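PDB 3KTB: arsenical resistance operon trans-acting repressor from Bacteroides vulgatus, which probably binds DNA as a repressor of the ArsD family, which controls arsenical resistance operons. Local coordinates for residues 8-14 with 46-52; 38-44 with 101-105; 74-79 with 88-92. All blocks are in the same frame, centred on the assembly; numbering follows the deposited sequence.

Contact 1 (8-14 with 46-52); sequences EIFDPAM and VTRHNLR
The imidazole of His49 overlaps the ring of Phe10. Its CD2 sits 3.4 Å from Phe10 CE1, over one face of the phenyl ring and offset toward the rim. The two side chains lie side by side and point the same way, but their ring planes are 56° apart, an oblique pair. At its edge His49 gives NE2 to OE1 of Glu8, 2.6 Å away. That oxygen lies in the imidazole plane and uses its anti lone pair. With ND1 bonded to Glu54, both ring nitrogens are held, which should fix the rotation of the ring. The carboxylate of Glu8 arrives there on an extended chain, with CG anti to the backbone N (chi1 -157°). Beneath these side chains the strands 8-11 and 47-50 run parallel, as the two strands of a beta-alpha-beta unit whose helix is 27-41. Ile9 is bonded through both N and O, with Ile9 N to Thr47 O at 2.8 Å. The sheet face of Ile9 and Arg48 carries a salt bridge. Arg48 grips Asp11 side-on, NE to OD2 at 2.8 Å and NH2 to OD1 at 2.9 Å. Asp11 OD1 also bonds Tyr91 OH, so this buried carboxylate has several partners. Near the C-terminal ends of the strands, the amide of Asn50 clasps the backbone of selenomethionine Met14. Asn50 OD1 takes Met14 N at 2.9 Å, and Asn50 ND2 reaches Met14 O at 2.8 Å. Arg52 N comes to the same OD1 from the opposite face, in an Asx turn.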
loop_
_atom_site.group_PDB
_atom_site.type_symbol
_atom_site.label_atom_id
_atom_site.label_comp_id
_atom_site.label_asym_id
_atom_site.label_seq_id
_atom_site.Cartn_x
_atom_site.Cartn_y
_atom_site.Cartn_z
ATOM N N GLU A 8 24.277 -12.106 8.813
ATOM C CA GLU A 8 24.106 -10.934 7.967
ATOM C C GLU A 8 25.054 -9.856 8.476
ATOM O O GLU A 8 25.066 -9.549 9.662
ATOM C CB GLU A 8 22.670 -10.427 8.062
ATOM C CG GLU A 8 22.226 -9.600 6.880
ATOM C CD GLU A 8 20.801 -9.098 7.056
ATOM O OE1 GLU A 8 20.395 -8.184 6.303
ATOM O OE2 GLU A 8 20.091 -9.612 7.955
ATOM N N ILE A 9 25.853 -9.292 7.579
ATOM C CA ILE A 9 26.896 -8.355 7.963
ATOM C C ILE A 9 26.614 -6.968 7.374
ATOM O O ILE A 9 26.402 -6.825 6.161
ATOM C CB ILE A 9 28.281 -8.840 7.476
ATOM C CG1 ILE A 9 28.724 -10.074 8.264
ATOM C CG2 ILE A 9 29.310 -7.727 7.598
ATOM C CD1 ILE A 9 29.942 -10.763 7.685
ATOM N N PHE A 10 26.617 -5.956 8.234
ATOM C CA PHE A 10 26.406 -4.571 7.806
ATOM C C PHE A 10 27.731 -3.836 7.785
ATOM O O PHE A 10 28.269 -3.482 8.831
ATOM C CB PHE A 10 25.384 -3.894 8.723
ATOM C CG PHE A 10 24.020 -4.503 8.616
ATOM C CD1 PHE A 10 22.985 -3.823 7.985
ATOM C CD2 PHE A 10 23.792 -5.794 9.080
ATOM C CE1 PHE A 10 21.737 -4.402 7.844
ATOM C CE2 PHE A 10 22.547 -6.379 8.949
ATOM C CZ PHE A 10 21.515 -5.680 8.329
ATOM N N ASP A 11 28.292 -3.654 6.596
ATOM C CA ASP A 11 29.573 -2.972 6.497
ATOM C C ASP A 11 29.421 -1.476 6.776
ATOM O O ASP A 11 28.308 -0.944 6.738
ATOM C CB ASP A 11 30.168 -3.169 5.111
ATOM C CG ASP A 11 30.496 -4.637 4.816
ATOM O OD1 ASP A 11 31.299 -5.239 5.554
ATOM O OD2 ASP A 11 29.936 -5.178 3.841
ATOM N N PRO A 12 30.544 -0.800 7.078
ATOM C CA PRO A 12 30.572 0.660 6.964
ATOM C C PRO A 12 30.310 1.067 5.518
ATOM O O PRO A 12 30.172 0.196 4.642
ATOM C CB PRO A 12 32.015 1.012 7.338
ATOM C CG PRO A 12 32.460 -0.102 8.213
ATOM C CD PRO A 12 31.760 -1.332 7.718
ATOM N N ALA A 13 30.242 2.376 5.270
ATOM C CA ALA A 13 30.214 2.881 3.908
ATOM C C ALA A 13 31.597 2.651 3.300
ATOM O O ALA A 13 32.617 3.101 3.840
ATOM C CB ALA A 13 29.825 4.392 3.875
HETATM N N MSE A 14 31.633 1.926 2.192
HETATM C CA MSE A 14 32.888 1.626 1.531
HETATM C C MSE A 14 32.717 1.889 0.041
HETATM O O MSE A 14 31.594 1.901 -0.468
HETATM C CB MSE A 14 33.284 0.165 1.777
HETATM C CG MSE A 14 33.341 -0.216 3.268
HETATM SE SE MSE A 14 33.897 -2.089 3.522
HETATM C CE MSE A 14 32.483 -3.004 2.503
ATOM N N VAL A 46 26.171 -15.642 3.243
ATOM C CA VAL A 46 26.298 -14.575 4.227
ATOM C C VAL A 46 25.972 -13.264 3.512
ATOM O O VAL A 46 26.744 -12.794 2.675
ATOM C CB VAL A 46 27.726 -14.514 4.804
ATOM C CG1 VAL A 46 27.826 -13.409 5.832
ATOM C CG2 VAL A 46 28.080 -15.842 5.430
ATOM N N THR A 47 24.811 -12.692 3.813
ATOM C CA THR A 47 24.357 -11.475 3.147
ATOM C C THR A 47 25.166 -10.302 3.705
ATOM O O THR A 47 25.354 -10.207 4.927
ATOM C CB THR A 47 22.823 -11.268 3.361
ATOM O OG1 THR A 47 22.098 -12.324 2.709
ATOM C CG2 THR A 47 22.365 -9.933 2.797
ATOM N N ARG A 48 25.684 -9.449 2.818
ATOM C CA ARG A 48 26.420 -8.251 3.240
ATOM C C ARG A 48 25.685 -7.026 2.791
ATOM O O ARG A 48 25.111 -7.008 1.692
ATOM C CB ARG A 48 27.741 -8.140 2.512
ATOM C CG ARG A 48 28.869 -8.888 3.073
ATOM C CD ARG A 48 30.085 -8.530 2.247
ATOM N NE ARG A 48 30.936 -7.686 3.054
ATOM C CZ ARG A 48 32.252 -7.781 3.092
ATOM N NH1 ARG A 48 32.854 -8.690 2.331
ATOM N NH2 ARG A 48 32.951 -6.971 3.895
ATOM N N HIS A 49 25.773 -5.970 3.588
ATOM C CA HIS A 49 25.329 -4.664 3.128
ATOM C C HIS A 49 26.430 -3.618 3.261
ATOM O O HIS A 49 27.251 -3.662 4.188
ATOM C CB HIS A 49 24.077 -4.209 3.879
ATOM C CG HIS A 49 22.993 -5.236 3.899
ATOM N ND1 HIS A 49 22.365 -5.673 2.749
ATOM C CD2 HIS A 49 22.444 -5.934 4.921
ATOM C CE1 HIS A 49 21.468 -6.592 3.063
ATOM N NE2 HIS A 49 21.496 -6.769 4.375
ATOM N N ASN A 50 26.426 -2.675 2.326
ATOM C CA ASN A 50 27.324 -1.528 2.369
ATOM C C ASN A 50 26.503 -0.237 2.584
ATOM O O ASN A 50 25.611 0.080 1.788
ATOM C CB ASN A 50 28.118 -1.485 1.056
ATOM C CG ASN A 50 28.992 -0.255 0.930
ATOM O OD1 ASN A 50 29.135 0.536 1.867
ATOM N ND2 ASN A 50 29.589 -0.089 -0.245
ATOM N N LEU A 51 26.785 0.501 3.655
ATOM C CA LEU A 51 26.024 1.714 3.962
ATOM C C LEU A 51 25.942 2.692 2.771
ATOM O O LEU A 51 24.907 3.277 2.483
ATOM C CB LEU A 51 26.626 2.422 5.176
ATOM C CG LEU A 51 25.972 3.748 5.570
ATOM C CD1 LEU A 51 24.445 3.626 5.554
ATOM C CD2 LEU A 51 26.463 4.218 6.950
ATOM N N ARG A 52 27.047 2.865 2.079
ATOM C CA ARG A 52 27.060 3.730 0.915
ATOM C C ARG A 52 26.078 3.302 -0.183
ATOM O O ARG A 52 25.522 4.137 -0.892
ATOM C CB ARG A 52 28.467 3.786 0.343
ATOM C CG ARG A 52 28.503 4.227 -1.089
ATOM C CD ARG A 52 29.895 4.611 -1.477
ATOM N NE ARG A 52 29.933 4.966 -2.880
ATOM C CZ ARG A 52 30.038 4.084 -3.865
ATOM N NH1 ARG A 52 30.123 2.786 -3.598
ATOM N NH2 ARG A 52 30.060 4.511 -5.120
#

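Contact 2 (38-44 with 101-105); sequences SLKKQGI and TGVNL
Leu39 and Thr101 approach at a slant, with Leu39 CD2 set 3.6 Å from Thr101 CG2. The CB of Leu39 does not point at 101-105, but the end of the side chain reaches across. The same Leu39 CD2 also meets Val103 CG2 at 4.0 Å and Leu105 CD2 at 4.2 Å. One methyl group of the helix thus touches three residues of the C-terminal segment. Val103 turns its two branches to different partners. The side chains of Val103 and Ile44 slide past each other in opposite directions, with Val103 CG2 3.7 Å from Ile44 CD1. Val103 CG1 is anti to the backbone N (chi1 172°), and this turns it to the end of Gln42, with Gln42 OE1 3.3 Å away. Gln42 and Val103 come at each other from opposite directions. Leu105 CD2 closes the other end of the patch against Ser38 CB at 4.0 Å. The contact is held by side-chain packing. Met97 of helix 94-101 continues the patch, touching both Leu39 and Leu105, and Thr90 of a neighbouring subunit packs on Ile44. The chain reaches Ile44 through a sharp turn at the end of helix 27-41. Ile44 N bonds Leu39 O and Gly43 N bonds Lys40 O, with Gln42 N as an added donor to Leu39 O. Gly43, with positive phi, is the C-prime residue of this Schellman motif, which brings Ile44 back onto the apolar patch that the helix shares with the C-terminal tail.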
loop_
_atom_site.group_PDB
_atom_site.type_symbol
_atom_site.label_atom_id
_atom_site.label_comp_id
_atom_site.label_asym_id
_atom_site.label_seq_id
_atom_site.Cartn_x
_atom_site.Cartn_y
_atom_site.Cartn_z
ATOM N N SER A 38 34.129 -18.909 0.643
ATOM C CA SER A 38 34.190 -20.354 0.929
ATOM C C SER A 38 32.809 -20.873 1.323
ATOM O O SER A 38 32.429 -21.988 0.950
ATOM C CB SER A 38 35.169 -20.694 2.060
ATOM O OG SER A 38 36.484 -20.324 1.730
ATOM N N LEU A 39 32.079 -20.080 2.105
ATOM C CA LEU A 39 30.724 -20.475 2.486
ATOM C C LEU A 39 29.805 -20.539 1.263
ATOM O O LEU A 39 29.036 -21.494 1.126
ATOM C CB LEU A 39 30.143 -19.551 3.555
ATOM C CG LEU A 39 30.962 -19.655 4.842
ATOM C CD1 LEU A 39 30.707 -18.484 5.776
ATOM C CD2 LEU A 39 30.675 -20.991 5.509
ATOM N N LYS A 40 29.918 -19.545 0.382
ATOM C CA LYS A 40 29.082 -19.451 -0.815
ATOM C C LYS A 40 29.229 -20.736 -1.620
ATOM O O LYS A 40 28.231 -21.369 -2.032
ATOM C CB LYS A 40 29.470 -18.229 -1.654
ATOM C CG LYS A 40 28.628 -17.996 -2.935
ATOM C CD LYS A 40 29.069 -16.702 -3.642
ATOM C CE LYS A 40 28.401 -16.451 -5.012
ATOM N NZ LYS A 40 28.803 -17.422 -6.106
ATOM N N LYS A 41 30.477 -21.152 -1.793
ATOM C CA LYS A 41 30.776 -22.373 -2.533
ATOM C C LYS A 41 30.055 -23.584 -1.953
ATOM O O LYS A 41 29.849 -24.570 -2.658
ATOM C CB LYS A 41 32.284 -22.640 -2.535
ATOM C CG LYS A 41 33.041 -21.790 -3.537
ATOM C CD LYS A 41 34.478 -22.288 -3.702
ATOM C CE LYS A 41 35.224 -21.474 -4.776
ATOM N NZ LYS A 41 35.461 -20.035 -4.374
ATOM N N GLN A 42 29.704 -23.529 -0.665
ATOM C CA GLN A 42 29.029 -24.656 -0.011
ATOM C C GLN A 42 27.543 -24.377 0.156
ATOM O O GLN A 42 26.850 -25.015 0.937
ATOM C CB GLN A 42 29.689 -24.964 1.333
ATOM C CG GLN A 42 31.101 -25.466 1.153
ATOM C CD GLN A 42 31.751 -25.853 2.457
ATOM O OE1 GLN A 42 32.588 -25.118 2.974
ATOM N NE2 GLN A 42 31.371 -27.010 3.003
ATOM N N GLY A 43 27.055 -23.391 -0.570
ATOM C CA GLY A 43 25.637 -23.122 -0.560
ATOM C C GLY A 43 25.178 -22.350 0.653
ATOM O O GLY A 43 23.969 -22.238 0.897
ATOM N N ILE A 44 26.130 -21.798 1.407
ATOM C CA ILE A 44 25.783 -20.975 2.550
ATOM C C ILE A 44 26.011 -19.495 2.252
ATOM O O ILE A 44 27.132 -19.075 1.981
ATOM C CB ILE A 44 26.603 -21.360 3.771
ATOM C CG1 ILE A 44 26.272 -22.783 4.185
ATOM C CG2 ILE A 44 26.332 -20.365 4.911
ATOM C CD1 ILE A 44 27.324 -23.405 5.023
ATOM N N THR A 101 28.401 -21.720 11.683
ATOM C CA THR A 101 28.168 -22.193 10.340
ATOM C C THR A 101 28.349 -23.722 10.271
ATOM O O THR A 101 27.802 -24.402 9.408
ATOM C CB THR A 101 29.149 -21.424 9.437
ATOM O OG1 THR A 101 28.434 -20.617 8.488
ATOM C CG2 THR A 101 30.113 -22.321 8.786
ATOM N N GLY A 102 29.101 -24.269 11.213
ATOM C CA GLY A 102 29.354 -25.697 11.220
ATOM C C GLY A 102 30.420 -26.081 10.215
ATOM O O GLY A 102 30.806 -27.241 10.130
ATOM N N VAL A 103 30.904 -25.106 9.446
ATOM C CA VAL A 103 31.933 -25.374 8.441
ATOM C C VAL A 103 33.346 -25.195 9.003
ATOM O O VAL A 103 33.624 -24.202 9.681
ATOM C CB VAL A 103 31.742 -24.486 7.185
ATOM C CG1 VAL A 103 32.939 -24.626 6.239
ATOM C CG2 VAL A 103 30.429 -24.847 6.484
ATOM N N ASN A 104 34.227 -26.158 8.728
ATOM C CA ASN A 104 35.625 -26.069 9.155
ATOM C C ASN A 104 36.427 -25.192 8.206
ATOM O O ASN A 104 36.949 -25.664 7.197
ATOM C CB ASN A 104 36.271 -27.457 9.266
ATOM C CG ASN A 104 37.750 -27.393 9.659
ATOM O OD1 ASN A 104 38.202 -26.432 10.283
ATOM N ND2 ASN A 104 38.503 -28.426 9.294
ATOM N N LEU A 105 36.522 -23.910 8.544
ATOM C CA LEU A 105 37.147 -22.933 7.663
ATOM C C LEU A 105 38.684 -22.941 7.756
ATOM O O LEU A 105 39.261 -23.323 8.781
ATOM C CB LEU A 105 36.550 -21.544 7.906
ATOM C CG LEU A 105 35.053 -21.481 7.542
ATOM C CD1 LEU A 105 34.308 -20.446 8.369
ATOM C CD2 LEU A 105 34.798 -21.264 6.023
#

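Contact 3 (74-79 with 88-92); sequences DALPIT and SQTYP
Water 1 lies between the two segments and is gripped by three protein oxygens. Water 1 is 2.6 Å from Thr79 OG1. Its distance to Pro77 O is 2.9 Å, and Thr90 O lies 2.7 Å from the same water. The water can donate to both carbonyls, but more acceptors are in reach than it has protons, so the sharing is not settled. It ties the start of strand 78-81 to the loop 88-92, which leads from strand 84-87 to helix 94-101. Beside it the pyrrolidine of Pro77 lies over the ring of Tyr91. Pro77 CG stands 3.6 Å from the centroid of the Tyr91 ring and 10° off the ring normal, a CH-pi contact centred on the face. The two side chains cross at about a right angle. Pro77 CB leans toward the hydroxyl end of the ring, 3.6 Å from Tyr91 CE1. The end of Tyr91 is held elsewhere, for its OH bonds Asp11 OD1, and Leu29, Arg31 and Ile32 of helix 27-41 touch its side chain. A cis peptide bond precedes Pro77. This cis-proline before a sheet strand is a hallmark of the thioredoxin fold, the clan to which the ArsD family belongs. Just before it, Ala75 O accepts from Gln89 N at 2.9 Å, with the donor 48° out of the carbonyl plane. Ser88 CA adds a CA-H...O contact to Pro77 O at 3.3 Å. At the other end Thr79 OG1 sits 3.2 Å from Pro92 CG. Pro77 therefore contributes both its ring and its carbonyl: the ring meets an aromatic face by dispersion and weak C-H polarity, while the carbonyl oxygen lies within bonding reach of the bridging water.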
loop_
_atom_site.group_PDB
_atom_site.type_symbol
_atom_site.label_atom_id
_atom_site.label_comp_id
_atom_site.label_asym_id
_atom_site.label_seq_id
_atom_site.Cartn_x
_atom_site.Cartn_y
_atom_site.Cartn_z
ATOM N N ASP A 74 30.448 4.514 14.102
ATOM C CA ASP A 74 31.782 3.970 14.329
ATOM C C ASP A 74 31.669 2.559 14.881
ATOM O O ASP A 74 32.679 1.895 15.132
ATOM C CB ASP A 74 32.589 4.864 15.268
ATOM C CG ASP A 74 33.621 5.700 14.525
ATOM O OD1 ASP A 74 34.135 5.224 13.483
ATOM O OD2 ASP A 74 33.916 6.829 14.985
ATOM N N ALA A 75 30.423 2.117 15.058
ATOM C CA ALA A 75 30.100 0.757 15.497
ATOM C C ALA A 75 30.027 -0.247 14.331
ATOM O O ALA A 75 29.979 -1.456 14.557
ATOM C CB ALA A 75 28.784 0.744 16.294
ATOM N N LEU A 76 29.993 0.261 13.099
ATOM C CA LEU A 76 30.036 -0.583 11.912
ATOM C C LEU A 76 31.462 -1.108 11.758
ATOM O O LEU A 76 32.418 -0.356 11.995
ATOM C CB LEU A 76 29.582 0.212 10.686
ATOM C CG LEU A 76 28.103 0.642 10.652
ATOM C CD1 LEU A 76 27.806 1.426 9.389
ATOM C CD2 LEU A 76 27.153 -0.533 10.751
ATOM N N PRO A 77 31.616 -2.397 11.357
ATOM C CA PRO A 77 30.552 -3.292 10.884
ATOM C C PRO A 77 29.785 -3.973 11.998
ATOM O O PRO A 77 30.361 -4.337 13.013
ATOM C CB PRO A 77 31.330 -4.369 10.121
ATOM C CG PRO A 77 32.578 -4.522 10.906
ATOM C CD PRO A 77 32.913 -3.100 11.410
ATOM N N ILE A 78 28.491 -4.173 11.783
ATOM C CA ILE A 78 27.668 -4.923 12.703
ATOM C C ILE A 78 27.339 -6.254 12.050
ATOM O O ILE A 78 26.926 -6.288 10.889
ATOM C CB ILE A 78 26.340 -4.195 12.964
ATOM C CG1 ILE A 78 26.563 -2.869 13.698
ATOM C CG2 ILE A 78 25.388 -5.078 13.738
ATOM C CD1 ILE A 78 25.304 -2.026 13.808
ATOM N N THR A 79 27.510 -7.342 12.795
ATOM C CA THR A 79 27.131 -8.667 12.322
ATOM C C THR A 79 25.951 -9.201 13.111
ATOM O O THR A 79 26.002 -9.272 14.327
ATOM C CB THR A 79 28.269 -9.636 12.487
ATOM O OG1 THR A 79 29.396 -9.127 11.775
ATOM C CG2 THR A 79 27.890 -10.993 11.911
ATOM N N SER A 88 30.416 -6.145 16.824
ATOM C CA SER A 88 30.490 -4.791 16.278
ATOM C C SER A 88 31.913 -4.253 16.316
ATOM O O SER A 88 32.796 -4.851 16.946
ATOM C CB SER A 88 29.529 -3.836 16.987
ATOM O OG SER A 88 29.818 -3.786 18.367
ATOM N N GLN A 89 32.100 -3.126 15.620
ATOM C CA GLN A 89 33.389 -2.461 15.398
ATOM C C GLN A 89 34.356 -3.268 14.524
ATOM O O GLN A 89 35.113 -2.692 13.742
ATOM C CB GLN A 89 34.048 -2.020 16.721
ATOM C CG GLN A 89 34.777 -3.126 17.495
ATOM C CD GLN A 89 35.232 -2.688 18.884
ATOM O OE1 GLN A 89 35.939 -3.427 19.576
ATOM N NE2 GLN A 89 34.828 -1.486 19.298
ATOM N N THR A 90 34.308 -4.596 14.660
ATOM C CA THR A 90 35.232 -5.508 13.988
ATOM C C THR A 90 34.479 -6.644 13.289
ATOM O O THR A 90 33.334 -6.963 13.647
ATOM C CB THR A 90 36.221 -6.145 14.992
ATOM O OG1 THR A 90 35.490 -6.918 15.950
ATOM C CG2 THR A 90 37.036 -5.078 15.725
ATOM N N TYR A 91 35.123 -7.266 12.304
ATOM C CA TYR A 91 34.511 -8.407 11.620
ATOM C C TYR A 91 34.668 -9.657 12.454
ATOM O O TYR A 91 35.714 -9.849 13.070
ATOM C CB TYR A 91 35.125 -8.622 10.230
ATOM C CG TYR A 91 34.734 -7.516 9.289
ATOM C CD1 TYR A 91 33.468 -7.502 8.718
ATOM C CD2 TYR A 91 35.600 -6.466 9.005
ATOM C CE1 TYR A 91 33.075 -6.494 7.871
ATOM C CE2 TYR A 91 35.205 -5.437 8.164
ATOM C CZ TYR A 91 33.935 -5.465 7.601
ATOM O OH TYR A 91 33.495 -4.477 6.760
ATOM N N PRO A 92 33.634 -10.516 12.463
ATOM C CA PRO A 92 33.675 -11.783 13.189
ATOM C C PRO A 92 34.941 -12.555 12.869
ATOM O O PRO A 92 35.363 -12.611 11.723
ATOM C CB PRO A 92 32.466 -12.544 12.630
ATOM C CG PRO A 92 31.525 -11.486 12.236
ATOM C CD PRO A 92 32.389 -10.381 11.684
HETATM O O HOH W 1 30.684 -7.252 13.036
#

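In the fold
From the N terminus, strand 7-11 opens contact 1. The chain runs through helix 27-41, whose end opens contact 2, and then strand 47-50 closes contact 1. Contacts 1 and 2 therefore cross along the chain. They meet where Val46 packs on Leu39. Contact 3 follows contact 1 in series and closes the short loop round the hairpin of strands 78-81 and 84-87. It lies wholly within the long span between the two halves of contact 2, which the tail after helix 94-101 closes last. Contacts 1 and 3 share the sheet, as strands 7-11 and 78-81 are neighbours. Contact 2 joins the end of helix 27-41 to the tail after helix 94-101, about 21 Å from contact 3 between centres.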